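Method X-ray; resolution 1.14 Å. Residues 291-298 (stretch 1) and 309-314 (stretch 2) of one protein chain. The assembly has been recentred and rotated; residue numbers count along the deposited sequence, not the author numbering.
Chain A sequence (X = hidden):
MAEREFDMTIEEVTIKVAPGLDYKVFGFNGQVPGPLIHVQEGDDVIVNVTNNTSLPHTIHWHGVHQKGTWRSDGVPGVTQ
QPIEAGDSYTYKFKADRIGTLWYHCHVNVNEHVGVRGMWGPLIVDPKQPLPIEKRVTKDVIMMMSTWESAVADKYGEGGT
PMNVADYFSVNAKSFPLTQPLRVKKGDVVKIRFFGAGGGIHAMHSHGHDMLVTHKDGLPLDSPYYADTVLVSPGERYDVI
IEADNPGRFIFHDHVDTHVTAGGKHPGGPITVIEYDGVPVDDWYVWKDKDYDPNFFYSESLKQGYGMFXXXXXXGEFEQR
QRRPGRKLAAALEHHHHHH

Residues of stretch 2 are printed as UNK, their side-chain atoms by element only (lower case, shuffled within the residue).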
# COMPACT_ATOMS: atom_id res chain seq x y z
N TYR A 291 4.43 -26.28 21.14
CA TYR A 291 3.80 -26.12 19.84
C TYR A 291 2.29 -26.21 19.82
O TYR A 291 1.69 -27.09 20.47
CB TYR A 291 4.37 -27.25 18.97
CG TYR A 291 3.83 -27.32 17.56
CD1 TYR A 291 3.93 -26.26 16.67
CD2 TYR A 291 3.24 -28.49 17.11
CE1 TYR A 291 3.41 -26.38 15.38
CE2 TYR A 291 2.73 -28.66 15.84
CZ TYR A 291 2.83 -27.57 14.98
OH TYR A 291 2.36 -27.70 13.69
N ASP A 292 1.67 -25.33 19.04
CA ASP A 292 0.24 -25.34 18.76
C ASP A 292 -0.01 -25.65 17.27
O ASP A 292 0.16 -24.76 16.44
CB ASP A 292 -0.36 -23.98 19.10
CG ASP A 292 -1.81 -23.88 18.75
OD1 ASP A 292 -2.43 -24.90 18.40
OD2 ASP A 292 -2.35 -22.72 18.83
N PRO A 293 -0.43 -26.86 16.93
CA PRO A 293 -0.61 -27.19 15.50
C PRO A 293 -1.77 -26.43 14.87
O PRO A 293 -1.92 -26.49 13.62
CB PRO A 293 -0.90 -28.68 15.49
CG PRO A 293 -1.33 -29.02 16.89
CD PRO A 293 -0.74 -27.98 17.84
N ASN A 294 -2.62 -25.78 15.66
CA ASN A 294 -3.77 -25.07 15.12
C ASN A 294 -3.66 -23.56 15.19
O ASN A 294 -4.68 -22.87 15.06
CB ASN A 294 -5.05 -25.51 15.88
CG ASN A 294 -6.30 -25.33 15.06
OD1 ASN A 294 -6.32 -25.55 13.84
ND2 ASN A 294 -7.39 -24.98 15.75
N PHE A 295 -2.47 -23.03 15.35
CA PHE A 295 -2.26 -21.58 15.45
C PHE A 295 -2.71 -20.86 14.19
O PHE A 295 -3.03 -19.68 14.26
CB PHE A 295 -0.77 -21.33 15.72
CG PHE A 295 -0.47 -19.82 15.85
CD1 PHE A 295 -0.80 -19.10 16.98
CD2 PHE A 295 0.11 -19.16 14.77
CE1 PHE A 295 -0.55 -17.72 17.05
CE2 PHE A 295 0.36 -17.80 14.82
CZ PHE A 295 0.03 -17.09 15.96
N PHE A 296 -2.70 -21.54 13.04
CA PHE A 296 -3.19 -20.95 11.80
C PHE A 296 -4.48 -21.60 11.34
O PHE A 296 -4.84 -21.53 10.16
CB PHE A 296 -2.12 -21.08 10.67
CG PHE A 296 -0.77 -20.49 11.03
CD1 PHE A 296 -0.59 -19.11 10.97
CD2 PHE A 296 0.30 -21.29 11.42
CE1 PHE A 296 0.65 -18.54 11.26
CE2 PHE A 296 1.56 -20.71 11.70
CZ PHE A 296 1.73 -19.33 11.64
N TYR A 297 -5.21 -22.22 12.30
CA TYR A 297 -6.50 -22.88 12.02
C TYR A 297 -6.35 -24.06 11.09
O TYR A 297 -7.33 -24.60 10.57
CB TYR A 297 -7.57 -21.90 11.53
CG TYR A 297 -8.42 -21.26 12.60
CD1 TYR A 297 -9.00 -21.99 13.63
CD2 TYR A 297 -8.69 -19.90 12.53
CE1 TYR A 297 -9.80 -21.38 14.61
CE2 TYR A 297 -9.48 -19.27 13.49
CZ TYR A 297 -10.04 -20.01 14.52
OH TYR A 297 -10.82 -19.44 15.50
N SER A 298 -5.12 -24.60 10.88
CA SER A 298 -4.97 -25.65 9.84
C SER A 298 -5.61 -26.95 10.24
O SER A 298 -6.03 -27.68 9.38
CB SER A 298 -3.48 -25.90 9.59
OG SER A 298 -2.84 -24.75 9.08
N UNK A 309 -14.06 -23.14 17.64
CA UNK A 309 -13.27 -22.38 18.61
C UNK A 309 -11.84 -22.93 18.64
O UNK A 309 -11.56 -24.02 18.12
c UNK A 309 -15.14 -21.68 20.24
c UNK A 309 -13.83 -22.42 20.03
o UNK A 309 -15.70 -21.11 19.31
o UNK A 309 -15.65 -21.73 21.40
N UNK A 310 -10.94 -22.17 19.24
CA UNK A 310 -9.60 -22.68 19.41
C UNK A 310 -9.06 -22.13 20.73
O UNK A 310 -8.95 -20.90 20.94
c UNK A 310 -5.65 -24.10 19.06
c UNK A 310 -8.67 -22.28 18.26
n UNK A 310 -6.98 -24.01 18.97
c UNK A 310 -6.09 -22.07 18.30
c UNK A 310 -7.25 -22.73 18.51
n UNK A 310 -5.10 -22.95 18.68
N UNK A 311 -8.68 -23.06 21.64
CA UNK A 311 -8.26 -22.59 22.94
C UNK A 311 -6.94 -21.86 22.90
O UNK A 311 -6.67 -21.07 23.79
c UNK A 311 -8.22 -23.73 23.97
o UNK A 311 -7.71 -26.05 24.10
c UNK A 311 -7.41 -24.94 23.58
o UNK A 311 -6.53 -24.81 22.69
N UNK A 312 -6.09 -22.01 21.88
CA UNK A 312 -4.85 -21.22 21.82
C UNK A 312 -5.14 -19.76 21.61
O UNK A 312 -4.25 -18.94 21.79
N UNK A 313 -6.37 -19.42 21.20
CA UNK A 313 -6.74 -18.01 20.96
C UNK A 313 -7.58 -17.46 22.09
O UNK A 313 -7.96 -16.27 22.04
c UNK A 313 -5.56 -19.08 16.02
c UNK A 313 -7.55 -18.81 17.34
c UNK A 313 -4.85 -18.64 17.12
c UNK A 313 -6.81 -18.36 18.42
c UNK A 313 -6.95 -19.19 16.13
c UNK A 313 -7.57 -17.93 19.67
c UNK A 313 -5.45 -18.28 18.32
N UNK A 314 -7.93 -18.25 23.10
CA UNK A 314 -8.81 -17.77 24.17
C UNK A 314 -8.15 -16.83 25.17
O UNK A 314 -6.97 -17.02 25.51
c UNK A 314 -10.72 -20.98 24.97
n UNK A 314 -13.04 -21.28 24.62
c UNK A 314 -9.35 -18.97 24.97
c UNK A 314 -10.43 -19.71 24.16
c UNK A 314 -11.73 -21.90 24.38

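Position 309 has four side-chain atoms, two carbons and two oxygens. The second carbon carries both oxygens, so the group is a short carboxylate. Its CA-to-CB bond points away from stretch 1, and the nearest approach of the side chain is CB at 6.2 Å from OH of Tyr297. This is Asp309.

Position 310 has one carbon followed by a five-membered ring of three carbons and two nitrogens. That ring is an imidazole. One ring nitrogen lies 2.8 Å from OD2 of Asp292, and CB lies 3.9 Å from CE1 of Tyr297. The CA-to-CB bond points toward stretch 1. The residue is His310. NE2 of His310 donates a hydrogen bond to OD2 of Asp292, nearly straight at 168°. The carboxylate meets the ring at its edge, in line with the N-H. Asn294 sits over one face of the ring, with its CB 3.8 Å from the ring centroid in a CH-pi contact.

Position 311 again has two carbons, the second carrying two oxygens. The CA-to-CB bond points away from stretch 1. The end of the side chain comes nearer, but its closest carboxylate oxygen stays 5.9 Å from OD1 of Asp292. This is Asp311, an exposed residue that begins a short 3-10 segment.

Position 312 has no side-chain atoms. Its CA is 4.2 Å from OD2 of Asp292. The residue is Gly312. A CB in ideal position would fall 2.6 Å from that OD2, which is a clash. The bare CA leaves room for the carboxylate.

Position 313 has one carbon and then a ring of six carbons, with no oxygen. The CA-to-CB bond points toward stretch 1, and a ring carbon reaches to 3.1 Å from the backbone O of Phe295. The residue is Phe313. The edge of its ring faces the flat side of the Tyr297 ring, with centroids 5.1 Å apart and planes at 85°. CE1 of Phe313 also lies 4.1 Å from CD1 of Phe295.

Position 314 has four carbons in a row ending in nitrogen. It is out of reach of stretch 1: its second side-chain carbon is 8.7 Å from OH of Tyr297. This is Lys314.

The contact has a polar part and an aromatic part. Asp292 serves both its own turn and the other stretch: OD1 accepts a hydrogen bond from N of Asn294 at 2.9 Å, while OD2 receives His310. The turn from Asn294 to Tyr297 presents backbone oxygens and aromatic rings to Phe313. On stretch 2, the 3-10 segment places Gly312 beside the carboxylate and Phe313 against the rings.

Stretch 2 309-314: DHDGFK
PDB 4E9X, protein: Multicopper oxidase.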